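Local coordinates for 182aa long hypothetical protein (Pyrococcus horikoshii, PDB 2GAN) that is of unknown function but probably transfers acetyl groups from acetyl-CoA, like other GNAT-family acetyltransferases, at residues Ile109-Val113 / Leu127-Val132. Sequence-based numbering, arbitrary orientation.
Sequences IEFFV and LLEFAV. With SO4 (sulfate ion), chain D.
I109 and F112 carry strand 106-114 onto helix 123-137, and all of their contacts to segment 127-132 are apolar. I109 works through its tip: CD1 lies 3.9 Å from A131 CB and 4.1 Å from V132 CG2, with L128 CD1 marginal at 4.4 Å. An extended chain, chi2 174°, brings that methyl to the helix. F112 meets the preceding turn, its ring spanning two neighbouring residues: CE2 is 4.0 Å from L127 CB and CZ 4.0 Å from L128 CB. Both methylenes approach the ring obliquely. L127 CD1 also comes within 4.1 Å of V113 O.

The segments run nearly antiparallel (154°), with axes 10.2 Å apart, as expected for the first strand-helix pair of the β-α-β unit completed by strand 141-146, a core element of the GNAT fold. Beyond this layer, backbone bonding pairs E110 with A83 but V113 with T81, so three steps here face two on strand 78-85. This mismatch, together with the positive phi of F111 (54°), marks a β-bulge, a feature known from this strand in GNAT enzymes. Neither E110 nor F111 touches segment 127-132, and F111 packs against L17, M21 and L58. On that side F111 N donates to sulfate O4 at 2.8 Å, and R61 also binds the ion. Y153 of the second subunit hydrogen-bonds F112 O.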
loop_
_atom_site.group_PDB
_atom_site.type_symbol
_atom_site.label_atom_id
_atom_site.label_comp_id
_atom_site.label_asym_id
_atom_site.label_seq_id
_atom_site.Cartn_x
_atom_site.Cartn_y
_atom_site.Cartn_z
ATOM N N ILE A 109 -17.936 -0.156 -7.829
ATOM C CA ILE A 109 -17.602 1.009 -7.025
ATOM C C ILE A 109 -16.187 1.389 -7.426
ATOM O O ILE A 109 -15.328 0.524 -7.558
ATOM C CB ILE A 109 -17.624 0.690 -5.514
ATOM C CG1 ILE A 109 -19.081 0.596 -5.033
ATOM C CG2 ILE A 109 -16.833 1.757 -4.738
ATOM C CD1 ILE A 109 -19.244 0.144 -3.591
ATOM N N GLU A 110 -15.950 2.676 -7.641
ATOM C CA GLU A 110 -14.626 3.147 -8.018
ATOM C C GLU A 110 -14.532 4.640 -7.747
ATOM O O GLU A 110 -15.466 5.239 -7.196
ATOM C CB GLU A 110 -14.344 2.832 -9.502
ATOM C CG GLU A 110 -15.339 3.389 -10.514
ATOM C CD GLU A 110 -15.204 2.748 -11.910
ATOM O OE1 GLU A 110 -15.682 3.350 -12.891
ATOM O OE2 GLU A 110 -14.635 1.642 -12.034
ATOM N N PHE A 111 -13.397 5.239 -8.097
ATOM C CA PHE A 111 -13.218 6.673 -7.889
ATOM C C PHE A 111 -13.493 7.007 -6.421
ATOM O O PHE A 111 -14.119 8.022 -6.110
ATOM C CB PHE A 111 -14.191 7.426 -8.798
ATOM C CG PHE A 111 -13.773 8.825 -9.113
ATOM C CD1 PHE A 111 -14.532 9.903 -8.679
ATOM C CD2 PHE A 111 -12.663 9.066 -9.915
ATOM C CE1 PHE A 111 -14.199 11.204 -9.045
ATOM C CE2 PHE A 111 -12.319 10.359 -10.288
ATOM C CZ PHE A 111 -13.085 11.430 -9.858
ATOM N N PHE A 112 -13.021 6.130 -5.535
ATOM C CA PHE A 112 -13.199 6.264 -4.090
ATOM C C PHE A 112 -11.948 6.866 -3.474
ATOM O O PHE A 112 -10.931 6.198 -3.369
ATOM C CB PHE A 112 -13.426 4.885 -3.464
ATOM C CG PHE A 112 -13.547 4.895 -1.957
ATOM C CD1 PHE A 112 -13.092 3.808 -1.209
ATOM C CD2 PHE A 112 -14.144 5.954 -1.289
ATOM C CE1 PHE A 112 -13.228 3.773 0.182
ATOM C CE2 PHE A 112 -14.287 5.932 0.108
ATOM C CZ PHE A 112 -13.825 4.836 0.840
ATOM N N VAL A 113 -12.025 8.118 -3.049
ATOM C CA VAL A 113 -10.863 8.738 -2.455
ATOM C C VAL A 113 -11.253 9.717 -1.374
ATOM O O VAL A 113 -12.425 10.046 -1.214
ATOM C CB VAL A 113 -10.025 9.468 -3.527
ATOM C CG1 VAL A 113 -10.465 10.924 -3.629
ATOM C CG2 VAL A 113 -8.558 9.343 -3.195
ATOM N N LEU A 127 -18.761 7.450 2.925
ATOM C CA LEU A 127 -18.911 7.325 1.490
ATOM C C LEU A 127 -19.132 5.863 1.114
ATOM O O LEU A 127 -20.160 5.524 0.528
ATOM C CB LEU A 127 -17.678 7.891 0.773
ATOM C CG LEU A 127 -17.614 9.424 0.709
ATOM C CD1 LEU A 127 -16.314 9.867 0.060
ATOM C CD2 LEU A 127 -18.805 9.941 -0.096
ATOM N N LEU A 128 -18.193 4.994 1.483
ATOM C CA LEU A 128 -18.290 3.572 1.153
ATOM C C LEU A 128 -19.630 2.972 1.590
ATOM O O LEU A 128 -20.312 2.319 0.795
ATOM C CB LEU A 128 -17.127 2.797 1.784
ATOM C CG LEU A 128 -16.890 1.354 1.320
ATOM C CD1 LEU A 128 -16.754 1.296 -0.204
ATOM C CD2 LEU A 128 -15.631 0.818 1.982
ATOM N N GLU A 129 -20.010 3.201 2.847
ATOM C CA GLU A 129 -21.280 2.695 3.358
ATOM C C GLU A 129 -22.427 3.179 2.478
ATOM O O GLU A 129 -23.314 2.412 2.111
ATOM C CB GLU A 129 -21.507 3.168 4.799
ATOM C CG GLU A 129 -22.922 2.902 5.312
ATOM C CD GLU A 129 -23.153 3.431 6.721
ATOM O OE1 GLU A 129 -22.932 4.648 6.953
ATOM O OE2 GLU A 129 -23.564 2.625 7.593
ATOM N N PHE A 130 -22.417 4.462 2.145
ATOM C CA PHE A 130 -23.472 5.005 1.297
ATOM C C PHE A 130 -23.495 4.284 -0.055
ATOM O O PHE A 130 -24.550 3.889 -0.531
ATOM C CB PHE A 130 -23.260 6.504 1.086
ATOM C CG PHE A 130 -24.348 7.169 0.297
ATOM C CD1 PHE A 130 -24.325 7.156 -1.091
ATOM C CD2 PHE A 130 -25.405 7.804 0.942
ATOM C CE1 PHE A 130 -25.334 7.774 -1.827
ATOM C CE2 PHE A 130 -26.419 8.424 0.214
ATOM C CZ PHE A 130 -26.382 8.405 -1.176
ATOM N N ALA A 131 -22.316 4.100 -0.648
ATOM C CA ALA A 131 -22.178 3.449 -1.945
ATOM C C ALA A 131 -22.640 2.000 -1.936
ATOM O O ALA A 131 -23.327 1.553 -2.853
ATOM C CB ALA A 131 -20.730 3.528 -2.417
ATOM N N VAL A 132 -22.248 1.257 -0.913
ATOM C CA VAL A 132 -22.647 -0.128 -0.830
ATOM C C VAL A 132 -24.166 -0.224 -0.743
ATOM O O VAL A 132 -24.786 -1.040 -1.441
ATOM C CB VAL A 132 -22.000 -0.805 0.382
ATOM C CG1 VAL A 132 -22.650 -2.147 0.635
ATOM C CG2 VAL A 132 -20.502 -0.971 0.130
HETATM S S SO4 D . -10.314 4.043 -9.816
HETATM O O1 SO4 D . -9.768 4.738 -8.634
HETATM O O2 SO4 D . -10.537 2.612 -9.508
HETATM O O3 SO4 D . -9.345 4.165 -10.920
HETATM O O4 SO4 D . -11.596 4.653 -10.198
#